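Local coordinates for protein rusticyanin (Thiobacillus ferrooxidans, PDB 2CAL) that carries electrons as a monomeric periplasmic blue copper protein, passing them from cytochrome c552 to the A-type oxidase through one bound copper ion, at residues H38-A43 with T74-N79; W6-L11 with F110-K115; D28-S33 with P61-P66; G34-V39 with G68-V73. The protein carries 1 engineered substitution. One frame throughout, in Å; residues are numbered along the deposited sequence.

Contact 1. Residues H38-A43 with T74-N79; sequences HVVAAA and TFINTN
Val-40, Ala-41 and Ala-42 pair in parallel with Thr-74, Phe-75 and Ile-76, where the buried ends of strands 36-43 and 70-77 run side by side in one sheet of the blue-copper (cupredoxin) beta-sandwich, close to the copper site. The backbone ladder is regular: Val-39 O accepts from Thr-74 N, Ala-41 N gives to Thr-74 O, Ile-76 N to Ala-41 O and Ala-43 N to Ile-76 O, all at 2.9 to 3.0 Å. Phe-75 has CG anti to its backbone N (chi1 174°), which leans the ring in to Ala-41 and Ala-43; CZ lies 4.0 Å from Ala-43 CB, and CD1 reaches Ala-41 CB at 4.4 Å. An alanine in place of Phe-75 would probably open a gap beneath Ala-41 and Ala-43 and leave Phe-53, which touches the ring, without its packing partner. The other face carries Val-40 CG1 against Ile-76 CD1 at 4.0 Å, and there helix 11-18 covers Ile-76 and Ala-42. At the strand end Thr-78 OG1 donates to Ala-43 O (2.9 Å) from above the carbonyl plane. Water 1 donates to Thr-74 OG1, which also bonds Asp-123. With the Ala-43 side chain about 6 Å from the copper ion and in touch with His-84, its methyl gives an apolar surface near the metal, while the carbonyl O of the same residue is taken up by Thr-78 OG1.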
# COMPACT_ATOMS: atom_id res chain seq x y z
N HIS A 38 -3.72 -9.42 -7.01
CA HIS A 38 -4.09 -9.11 -5.61
C HIS A 38 -2.88 -8.64 -4.86
O HIS A 38 -1.97 -9.41 -4.58
CB HIS A 38 -4.72 -10.37 -4.99
CG HIS A 38 -5.81 -10.93 -5.88
ND1 HIS A 38 -7.16 -10.65 -5.69
CD2 HIS A 38 -5.78 -11.76 -6.93
CE1 HIS A 38 -7.90 -11.27 -6.62
NE2 HIS A 38 -7.05 -11.95 -7.40
N VAL A 39 -2.83 -7.33 -4.59
CA VAL A 39 -1.76 -6.66 -3.86
C VAL A 39 -2.20 -6.54 -2.40
O VAL A 39 -3.25 -5.93 -2.15
CB VAL A 39 -1.50 -5.28 -4.45
CG1 VAL A 39 -0.42 -4.56 -3.63
CG2 VAL A 39 -1.10 -5.36 -5.92
N VAL A 40 -1.39 -7.07 -1.49
CA VAL A 40 -1.74 -6.89 -0.05
C VAL A 40 -0.58 -6.15 0.58
O VAL A 40 0.54 -6.65 0.72
CB VAL A 40 -2.07 -8.22 0.64
CG1 VAL A 40 -2.53 -7.90 2.08
CG2 VAL A 40 -3.15 -8.99 -0.12
N ALA A 41 -0.89 -4.91 0.99
CA ALA A 41 0.09 -4.02 1.59
C ALA A 41 -0.23 -3.71 3.04
O ALA A 41 -1.40 -3.61 3.39
CB ALA A 41 0.09 -2.68 0.82
N ALA A 42 0.82 -3.56 3.83
CA ALA A 42 0.64 -3.18 5.25
C ALA A 42 1.56 -2.05 5.59
O ALA A 42 2.66 -1.90 5.07
CB ALA A 42 0.99 -4.36 6.16
N ALA A 43 1.08 -1.19 6.48
CA ALA A 43 1.87 -0.09 7.04
C ALA A 43 2.66 -0.56 8.28
O ALA A 43 2.02 -0.82 9.31
CB ALA A 43 0.96 1.07 7.41
N THR A 74 -5.57 -4.61 -1.09
CA THR A 74 -5.95 -4.69 0.32
C THR A 74 -4.87 -3.95 1.11
O THR A 74 -3.68 -4.18 0.90
CB THR A 74 -5.99 -6.15 0.81
OG1 THR A 74 -6.89 -6.89 -0.03
CG2 THR A 74 -6.49 -6.21 2.24
N PHE A 75 -5.28 -2.97 1.92
CA PHE A 75 -4.35 -2.20 2.74
C PHE A 75 -4.71 -2.34 4.22
O PHE A 75 -5.87 -2.13 4.58
CB PHE A 75 -4.38 -0.71 2.33
CG PHE A 75 -3.53 0.17 3.25
CD1 PHE A 75 -2.19 -0.03 3.44
CD2 PHE A 75 -4.15 1.21 3.94
CE1 PHE A 75 -1.43 0.75 4.28
CE2 PHE A 75 -3.40 2.02 4.79
CZ PHE A 75 -2.07 1.79 4.97
N ILE A 76 -3.72 -2.73 4.99
CA ILE A 76 -3.84 -3.00 6.43
C ILE A 76 -2.91 -2.09 7.20
O ILE A 76 -1.74 -2.02 6.89
CB ILE A 76 -3.50 -4.50 6.71
CG1 ILE A 76 -4.24 -5.48 5.81
CG2 ILE A 76 -3.72 -4.79 8.20
CD1 ILE A 76 -3.58 -6.84 5.77
N ASN A 77 -3.44 -1.42 8.22
CA ASN A 77 -2.57 -0.61 9.07
C ASN A 77 -2.24 -1.35 10.36
O ASN A 77 -3.09 -1.41 11.26
CB ASN A 77 -3.20 0.74 9.41
CG ASN A 77 -2.39 1.58 10.34
OD1 ASN A 77 -2.94 2.47 11.06
ND2 ASN A 77 -1.11 1.35 10.41
N THR A 78 -1.02 -1.86 10.46
CA THR A 78 -0.57 -2.56 11.66
C THR A 78 0.25 -1.69 12.61
O THR A 78 0.76 -2.19 13.60
CB THR A 78 0.27 -3.82 11.26
OG1 THR A 78 1.24 -3.49 10.23
CG2 THR A 78 -0.71 -4.86 10.71
N ASN A 79 0.41 -0.40 12.36
CA ASN A 79 1.35 0.42 13.14
C ASN A 79 0.65 1.16 14.26
O ASN A 79 -0.10 2.09 14.05
CB ASN A 79 2.05 1.37 12.19
CG ASN A 79 3.25 2.03 12.78
OD1 ASN A 79 3.96 1.54 13.70
ND2 ASN A 79 3.53 3.20 12.32
O HOH W 1 -6.04 -7.85 -2.46

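Contact 2. Residues W6-L11 with F110-K115; sequences WKEATL and FSPVPK
Trp-6 lays one face of its indole over Ser-111 and Pro-112, which share the bicyclic ring between them. Pro-112 CD sits over the five-membered ring, 3.6 Å from its centroid and 21° off the normal, with the nearest approach to Trp-6 CD2 at 3.4 Å. Ser-111 CA does the same for the six-membered ring at 3.7 Å from the centroid, while Ser-111 CB comes within 3.5 Å of Trp-6 CH2. Pro-112 CD and Ser-111 CA are the CH-pi donors. With CG anti to its carbonyl carbon (chi1 -58°), Trp-6 turns the indole to the loop, and NE1 donates to water 2 at 2.9 Å; that water donates to Phe-110 O at 2.8 Å, bridging the indole N-H to the loop backbone. This joins the residue leading into the edge strand 7-9 of the cupredoxin sandwich to the long loop between strands 104-105 and 119-126. Ser-111 OG bonds His-84 O, so the residue under the indole also fastens the backbone of a copper ligand. Trp-6 further touches Phe-75 and Thr-122 of the same sheet. Glu-8 bends at chi2 (-77°) and brings OE2 to 3.7 Å from Pro-112 CB, the two side chains running antiparallel past each other.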
# COMPACT_ATOMS: atom_id res chain seq x y z
N TRP A 6 -13.75 1.04 6.29
CA TRP A 6 -12.77 0.20 6.93
C TRP A 6 -13.46 -0.92 7.72
O TRP A 6 -14.55 -0.78 8.24
CB TRP A 6 -11.87 0.97 7.91
CG TRP A 6 -11.16 2.09 7.18
CD1 TRP A 6 -11.70 3.34 6.96
CD2 TRP A 6 -9.86 2.08 6.59
NE1 TRP A 6 -10.78 4.09 6.26
CE2 TRP A 6 -9.64 3.37 6.02
CE3 TRP A 6 -8.84 1.12 6.51
CZ2 TRP A 6 -8.46 3.68 5.37
CZ3 TRP A 6 -7.64 1.45 5.84
CH2 TRP A 6 -7.48 2.75 5.29
N LYS A 7 -12.78 -2.06 7.80
CA LYS A 7 -13.16 -3.21 8.61
C LYS A 7 -12.04 -3.45 9.63
O LYS A 7 -10.95 -2.87 9.55
CB LYS A 7 -13.44 -4.41 7.72
CG LYS A 7 -14.62 -4.34 6.81
CD LYS A 7 -14.85 -5.61 6.00
CE LYS A 7 -14.67 -5.32 4.52
NZ LYS A 7 -15.35 -6.30 3.62
N GLU A 8 -12.29 -4.30 10.63
CA GLU A 8 -11.27 -4.58 11.64
C GLU A 8 -10.86 -6.05 11.63
O GLU A 8 -11.73 -6.90 11.42
CB GLU A 8 -11.78 -4.19 13.04
CG GLU A 8 -11.96 -2.65 13.11
CD GLU A 8 -10.71 -1.81 13.28
OE1 GLU A 8 -9.67 -2.34 13.76
OE2 GLU A 8 -10.71 -0.57 12.97
N ALA A 9 -9.60 -6.35 11.82
CA ALA A 9 -9.04 -7.68 11.74
C ALA A 9 -8.22 -7.98 12.98
O ALA A 9 -7.47 -7.15 13.45
CB ALA A 9 -8.15 -7.85 10.52
N THR A 10 -8.33 -9.26 13.43
CA THR A 10 -7.41 -9.77 14.43
C THR A 10 -6.08 -10.12 13.79
O THR A 10 -5.91 -10.15 12.56
CB THR A 10 -7.92 -11.05 15.08
OG1 THR A 10 -8.04 -12.03 14.04
CG2 THR A 10 -9.30 -10.91 15.69
N LEU A 11 -5.08 -10.40 14.60
CA LEU A 11 -3.78 -10.76 14.04
C LEU A 11 -3.87 -12.00 13.18
O LEU A 11 -3.24 -11.99 12.09
CB LEU A 11 -2.84 -10.88 15.24
CG LEU A 11 -1.35 -10.96 14.89
CD1 LEU A 11 -0.86 -9.69 14.20
CD2 LEU A 11 -0.49 -11.19 16.12
N PHE A 110 -7.16 8.29 5.59
CA PHE A 110 -6.38 7.88 6.74
C PHE A 110 -7.07 6.67 7.39
O PHE A 110 -8.27 6.62 7.59
CB PHE A 110 -6.23 9.05 7.73
CG PHE A 110 -5.40 10.14 7.09
CD1 PHE A 110 -4.11 9.99 6.72
CD2 PHE A 110 -5.99 11.39 6.83
CE1 PHE A 110 -3.33 10.96 6.11
CE2 PHE A 110 -5.22 12.37 6.23
CZ PHE A 110 -3.91 12.20 5.86
N SER A 111 -6.25 5.71 7.75
CA SER A 111 -6.79 4.49 8.37
C SER A 111 -7.10 4.67 9.85
O SER A 111 -6.47 5.50 10.54
CB SER A 111 -5.76 3.36 8.23
OG SER A 111 -4.53 3.65 8.87
N PRO A 112 -8.00 3.85 10.39
CA PRO A 112 -8.15 3.78 11.85
C PRO A 112 -6.81 3.41 12.47
O PRO A 112 -6.04 2.56 11.98
CB PRO A 112 -9.16 2.63 12.09
CG PRO A 112 -9.88 2.42 10.76
CD PRO A 112 -8.89 2.88 9.72
N VAL A 113 -6.54 3.98 13.65
CA VAL A 113 -5.38 3.58 14.43
C VAL A 113 -5.67 2.21 15.03
O VAL A 113 -6.84 1.92 15.39
CB VAL A 113 -5.11 4.64 15.51
CG1 VAL A 113 -5.04 6.04 14.85
CG2 VAL A 113 -6.11 4.67 16.65
N PRO A 114 -4.69 1.35 15.20
CA PRO A 114 -4.98 0.03 15.85
C PRO A 114 -5.63 0.22 17.21
O PRO A 114 -5.23 1.13 17.97
CB PRO A 114 -3.62 -0.61 15.93
CG PRO A 114 -2.89 -0.05 14.76
CD PRO A 114 -3.30 1.40 14.72
N LYS A 115 -6.62 -0.58 17.55
CA LYS A 115 -7.38 -0.45 18.80
C LYS A 115 -8.03 -1.77 19.15
O LYS A 115 -8.38 -2.55 18.29
CB LYS A 115 -8.47 0.60 18.65
CG LYS A 115 -9.28 0.80 19.89
CD LYS A 115 -10.46 1.71 19.60
CE LYS A 115 -11.25 1.22 18.37
NZ LYS A 115 -12.68 1.65 18.51
O HOH W 2 -10.35 6.95 5.81

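Contact 3. Residues D28-S33 with P61-P66; sequences DTVTYS and PTLEIP
Val-30 and Thr-62 are bonded in a parallel backbone ladder that starts at Asp-28 and takes in Glu-64 and Tyr-32. Thr-62 N donates to Asp-28 O, Val-30 N to Thr-62 O, Glu-64 N to Val-30 O and Tyr-32 N to Glu-64 O, each at 2.9 Å. Water 3 donates to Asp-28 O and also bonds Thr-62 OG1.

Apolar contacts gather on the face of Val-30 and Leu-63. Val-30 CG2 rests 3.8 Å from Pro-61 CB, the two lying side by side, and Leu-63 CD2 comes within 4.1 Å of Val-30 CB. Tyr-32 turns CG anti to its carbonyl carbon (chi1 -57°), swinging the ring alongside the second strand: CE1 meets Leu-63 CB and CD1 meets Ile-65 CG1, both at 4.0 Å, while Glu-64 O lies at the ring edge in its plane. On the other face the methyl CG2 of Thr-29 packs at 3.6 Å on Glu-64 CG.

The phenol OH of Tyr-32 bonds Asp-21; its ring touches Val-39, and its CB touches Val-37, of strand 36-43 in the opposing sheet. Strand 29-31 is flanked by 24-26, and strand 62-65 by 148-153, with Leu-63 also packing on Val-55 of strand 53-55.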
# COMPACT_ATOMS: atom_id res chain seq x y z
N ASP A 28 14.16 -6.56 -4.67
CA ASP A 28 13.18 -5.63 -4.12
C ASP A 28 12.08 -5.30 -5.11
O ASP A 28 11.45 -4.24 -5.10
CB ASP A 28 13.81 -4.34 -3.66
CG ASP A 28 14.59 -4.45 -2.37
OD1 ASP A 28 14.10 -5.21 -1.51
OD2 ASP A 28 15.61 -3.74 -2.26
N THR A 29 11.81 -6.23 -6.00
CA THR A 29 10.70 -6.13 -6.95
C THR A 29 9.70 -7.27 -6.77
O THR A 29 10.10 -8.44 -6.63
CB THR A 29 11.27 -6.16 -8.40
OG1 THR A 29 12.12 -5.00 -8.56
CG2 THR A 29 10.09 -6.12 -9.33
N VAL A 30 8.44 -6.93 -6.84
CA VAL A 30 7.34 -7.88 -6.73
C VAL A 30 6.53 -7.87 -8.05
O VAL A 30 5.98 -6.81 -8.39
CB VAL A 30 6.39 -7.63 -5.55
CG1 VAL A 30 5.28 -8.67 -5.46
CG2 VAL A 30 7.16 -7.58 -4.21
N THR A 31 6.49 -8.99 -8.75
CA THR A 31 5.86 -9.04 -10.09
C THR A 31 4.54 -9.77 -10.06
O THR A 31 4.49 -10.90 -9.54
CB THR A 31 6.84 -9.71 -11.08
OG1 THR A 31 8.03 -8.90 -11.22
CG2 THR A 31 6.29 -9.81 -12.49
N TYR A 32 3.51 -9.21 -10.61
CA TYR A 32 2.15 -9.73 -10.66
C TYR A 32 1.76 -10.16 -12.09
O TYR A 32 2.39 -9.70 -13.04
CB TYR A 32 1.13 -8.70 -10.16
CG TYR A 32 1.42 -8.24 -8.74
CD1 TYR A 32 2.34 -7.30 -8.40
CD2 TYR A 32 0.69 -8.84 -7.67
CE1 TYR A 32 2.59 -6.91 -7.09
CE2 TYR A 32 0.95 -8.46 -6.34
CZ TYR A 32 1.87 -7.50 -6.07
OH TYR A 32 2.17 -7.10 -4.79
N SER A 33 0.80 -11.06 -12.18
CA SER A 33 0.38 -11.63 -13.46
C SER A 33 -1.04 -12.10 -13.35
O SER A 33 -1.56 -12.43 -12.30
CB SER A 33 1.30 -12.77 -13.86
OG SER A 33 1.34 -13.75 -12.83
N PRO A 61 8.76 -2.34 -1.90
CA PRO A 61 9.24 -2.89 -3.16
C PRO A 61 8.59 -2.21 -4.34
O PRO A 61 7.50 -1.63 -4.29
CB PRO A 61 8.82 -4.36 -3.05
CG PRO A 61 7.54 -4.29 -2.28
CD PRO A 61 7.81 -3.24 -1.22
N THR A 62 9.27 -2.32 -5.48
CA THR A 62 8.66 -1.87 -6.72
C THR A 62 7.71 -2.95 -7.24
O THR A 62 8.05 -4.13 -7.32
CB THR A 62 9.74 -1.56 -7.76
OG1 THR A 62 10.52 -0.46 -7.23
CG2 THR A 62 9.16 -1.18 -9.11
N LEU A 63 6.45 -2.55 -7.51
CA LEU A 63 5.44 -3.49 -8.01
C LEU A 63 5.37 -3.47 -9.52
O LEU A 63 5.15 -2.38 -10.09
CB LEU A 63 4.08 -3.17 -7.43
CG LEU A 63 4.02 -2.85 -5.92
CD1 LEU A 63 2.56 -2.63 -5.49
CD2 LEU A 63 4.66 -3.97 -5.11
N GLU A 64 5.51 -4.60 -10.16
CA GLU A 64 5.43 -4.72 -11.64
C GLU A 64 4.09 -5.33 -11.97
O GLU A 64 3.79 -6.51 -11.63
CB GLU A 64 6.60 -5.55 -12.14
CG GLU A 64 7.93 -4.88 -11.89
CD GLU A 64 8.35 -3.81 -12.88
OE1 GLU A 64 7.71 -3.62 -13.96
OE2 GLU A 64 9.37 -3.13 -12.62
N ILE A 65 3.21 -4.58 -12.59
CA ILE A 65 1.83 -4.95 -12.89
C ILE A 65 1.57 -4.97 -14.38
O ILE A 65 1.99 -4.03 -15.06
CB ILE A 65 0.86 -4.00 -12.15
CG1 ILE A 65 1.01 -4.23 -10.62
CG2 ILE A 65 -0.59 -4.11 -12.62
CD1 ILE A 65 0.21 -3.21 -9.84
N PRO A 66 0.92 -5.98 -14.93
CA PRO A 66 0.69 -5.99 -16.39
C PRO A 66 -0.38 -4.97 -16.74
O PRO A 66 -1.42 -4.85 -16.12
CB PRO A 66 0.19 -7.39 -16.71
CG PRO A 66 0.05 -8.11 -15.43
CD PRO A 66 0.36 -7.17 -14.30
O HOH W 3 12.76 -1.57 -6.00

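Contact 4. Residues G34-V39 with G68-V73; sequences GKTVHV and GATVDV
Thr-36 and Thr-70 are bridge partners in the backbone ladder that opens this contact, strand 36-39 running parallel to 70-73. Thr-70 N donates to Lys-35 O, Val-37 N to Thr-70 O, Asp-72 N to Val-37 O and Val-39 N to Asp-72 O, all at 2.9 Å, the bond from Asp-72 N to Val-37 O being nearly straight (173°). Four CA-H...O contacts run between these bonds, and water 4 donates to Lys-35 O at the mouth of the ladder.

Polar side chains share one face. Thr-36 and Thr-70 lie side by side, OG1 of the former 3.7 Å from CB of the latter. With CG2 anti to its backbone N (chi1 -59° for OG1), Thr-36 sends the methyl across to Asp-72 OD2, 3.3 Å away. His-38 lies alongside Asp-72, its CE1 3.8 Å from OD2, with ring and carboxylate planes 70° apart. Asp-72 OD1 is hydrogen-bonded to Thr-125 OG1 of strand 119-126. A glycine replacing Thr-36 would probably leave Asp-72 OD2 and Thr-70 without the methyl and hydroxyl that pack on them.

These strands are the neighbouring central pair of one sheet in the cupredoxin beta-sandwich, well away from the copper, and their valine face looks into the core.

There the apolar contacts interleave. Val-71 CG1 meets Val-39 CG2 at 3.8 Å, and Val-71 CG2 meets Val-37 CG2 at 4.0 Å, so Val-71 spans both partners. Val-37 CG1 reaches Ala-69 CB at 4.3 Å. From the opposing sheet Ile-65 packs on Val-71 and Leu-63 on Val-39.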
# COMPACT_ATOMS: atom_id res chain seq x y z
N GLY A 34 -1.76 -12.18 -14.49
CA GLY A 34 -3.13 -12.59 -14.58
C GLY A 34 -4.13 -11.49 -14.88
O GLY A 34 -3.73 -10.30 -14.98
N LYS A 35 -5.40 -11.84 -15.01
CA LYS A 35 -6.45 -10.89 -15.34
C LYS A 35 -6.78 -9.97 -14.17
O LYS A 35 -6.96 -8.77 -14.40
CB LYS A 35 -7.73 -11.62 -15.76
CG LYS A 35 -7.51 -12.35 -17.08
CD LYS A 35 -8.68 -13.19 -17.57
CE LYS A 35 -9.10 -12.77 -18.98
NZ LYS A 35 -8.88 -13.79 -20.05
N THR A 36 -6.82 -10.51 -12.98
CA THR A 36 -6.95 -9.76 -11.74
C THR A 36 -5.76 -10.14 -10.87
O THR A 36 -5.47 -11.33 -10.69
CB THR A 36 -8.27 -10.07 -11.04
OG1 THR A 36 -9.37 -9.74 -11.92
CG2 THR A 36 -8.45 -9.25 -9.75
N VAL A 37 -5.06 -9.16 -10.32
CA VAL A 37 -3.93 -9.36 -9.41
C VAL A 37 -4.31 -8.83 -8.02
O VAL A 37 -5.16 -7.93 -7.91
CB VAL A 37 -2.65 -8.76 -9.96
CG1 VAL A 37 -2.41 -9.26 -11.39
CG2 VAL A 37 -2.69 -7.22 -9.94
N HIS A 38 -3.72 -9.42 -7.01
CA HIS A 38 -4.09 -9.11 -5.61
C HIS A 38 -2.88 -8.64 -4.86
O HIS A 38 -1.97 -9.41 -4.58
CB HIS A 38 -4.72 -10.37 -4.99
CG HIS A 38 -5.81 -10.93 -5.88
ND1 HIS A 38 -7.16 -10.65 -5.69
CD2 HIS A 38 -5.78 -11.76 -6.93
CE1 HIS A 38 -7.90 -11.27 -6.62
NE2 HIS A 38 -7.05 -11.95 -7.40
N VAL A 39 -2.83 -7.33 -4.59
CA VAL A 39 -1.76 -6.66 -3.86
C VAL A 39 -2.20 -6.54 -2.40
O VAL A 39 -3.25 -5.93 -2.15
CB VAL A 39 -1.50 -5.28 -4.45
CG1 VAL A 39 -0.42 -4.56 -3.63
CG2 VAL A 39 -1.10 -5.36 -5.92
N GLY A 68 -3.53 -3.56 -18.41
CA GLY A 68 -4.83 -4.15 -18.59
C GLY A 68 -5.33 -5.01 -17.43
O GLY A 68 -6.53 -5.34 -17.45
N ALA A 69 -4.54 -5.31 -16.44
CA ALA A 69 -5.00 -6.09 -15.30
C ALA A 69 -5.88 -5.25 -14.38
O ALA A 69 -5.69 -4.04 -14.20
CB ALA A 69 -3.82 -6.61 -14.49
N THR A 70 -6.85 -5.92 -13.77
CA THR A 70 -7.55 -5.39 -12.61
C THR A 70 -6.67 -5.56 -11.37
O THR A 70 -6.17 -6.65 -11.15
CB THR A 70 -8.88 -6.10 -12.40
OG1 THR A 70 -9.68 -5.90 -13.58
CG2 THR A 70 -9.64 -5.56 -11.20
N VAL A 71 -6.49 -4.51 -10.60
CA VAL A 71 -5.62 -4.54 -9.43
C VAL A 71 -6.54 -4.42 -8.20
O VAL A 71 -7.18 -3.39 -7.99
CB VAL A 71 -4.54 -3.44 -9.43
CG1 VAL A 71 -3.59 -3.63 -8.23
CG2 VAL A 71 -3.75 -3.41 -10.73
N ASP A 72 -6.60 -5.47 -7.40
CA ASP A 72 -7.37 -5.45 -6.16
C ASP A 72 -6.36 -5.26 -5.05
O ASP A 72 -5.48 -6.11 -4.80
CB ASP A 72 -8.13 -6.76 -5.99
CG ASP A 72 -9.32 -6.90 -6.91
OD1 ASP A 72 -9.80 -5.94 -7.58
OD2 ASP A 72 -9.82 -8.04 -6.98
N VAL A 73 -6.44 -4.10 -4.42
CA VAL A 73 -5.52 -3.72 -3.33
C VAL A 73 -6.25 -3.93 -1.98
O VAL A 73 -7.35 -3.44 -1.77
CB VAL A 73 -5.07 -2.26 -3.44
CG1 VAL A 73 -4.07 -1.93 -2.33
CG2 VAL A 73 -4.43 -2.02 -4.81
O HOH W 4 -8.32 -8.15 -16.96

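Overall arrangement
From the N terminus, segment 6-11 waits until 110-115 to close the widest loop, contact 2, which encloses the other three. Strand 29-31 then meets 62-65 in contact 3, while strand 36-43 meets 70-77, first in contact 4 and further along the same pair in contact 1, the two sharing His-38 and Val-39. Contact 3 crosses both of these, since its segments alternate with theirs along the chain. It belongs to one sheet, contacts 1 and 4 lie in the other, which contact 2 reaches through strand 7-9; Tyr-32 and Ile-65 pack between the sheets. Contacts 1 and 2 touch through Asn-77 and Asn-79, near the copper end; contacts 2 and 3 lie on opposite sides of the centre.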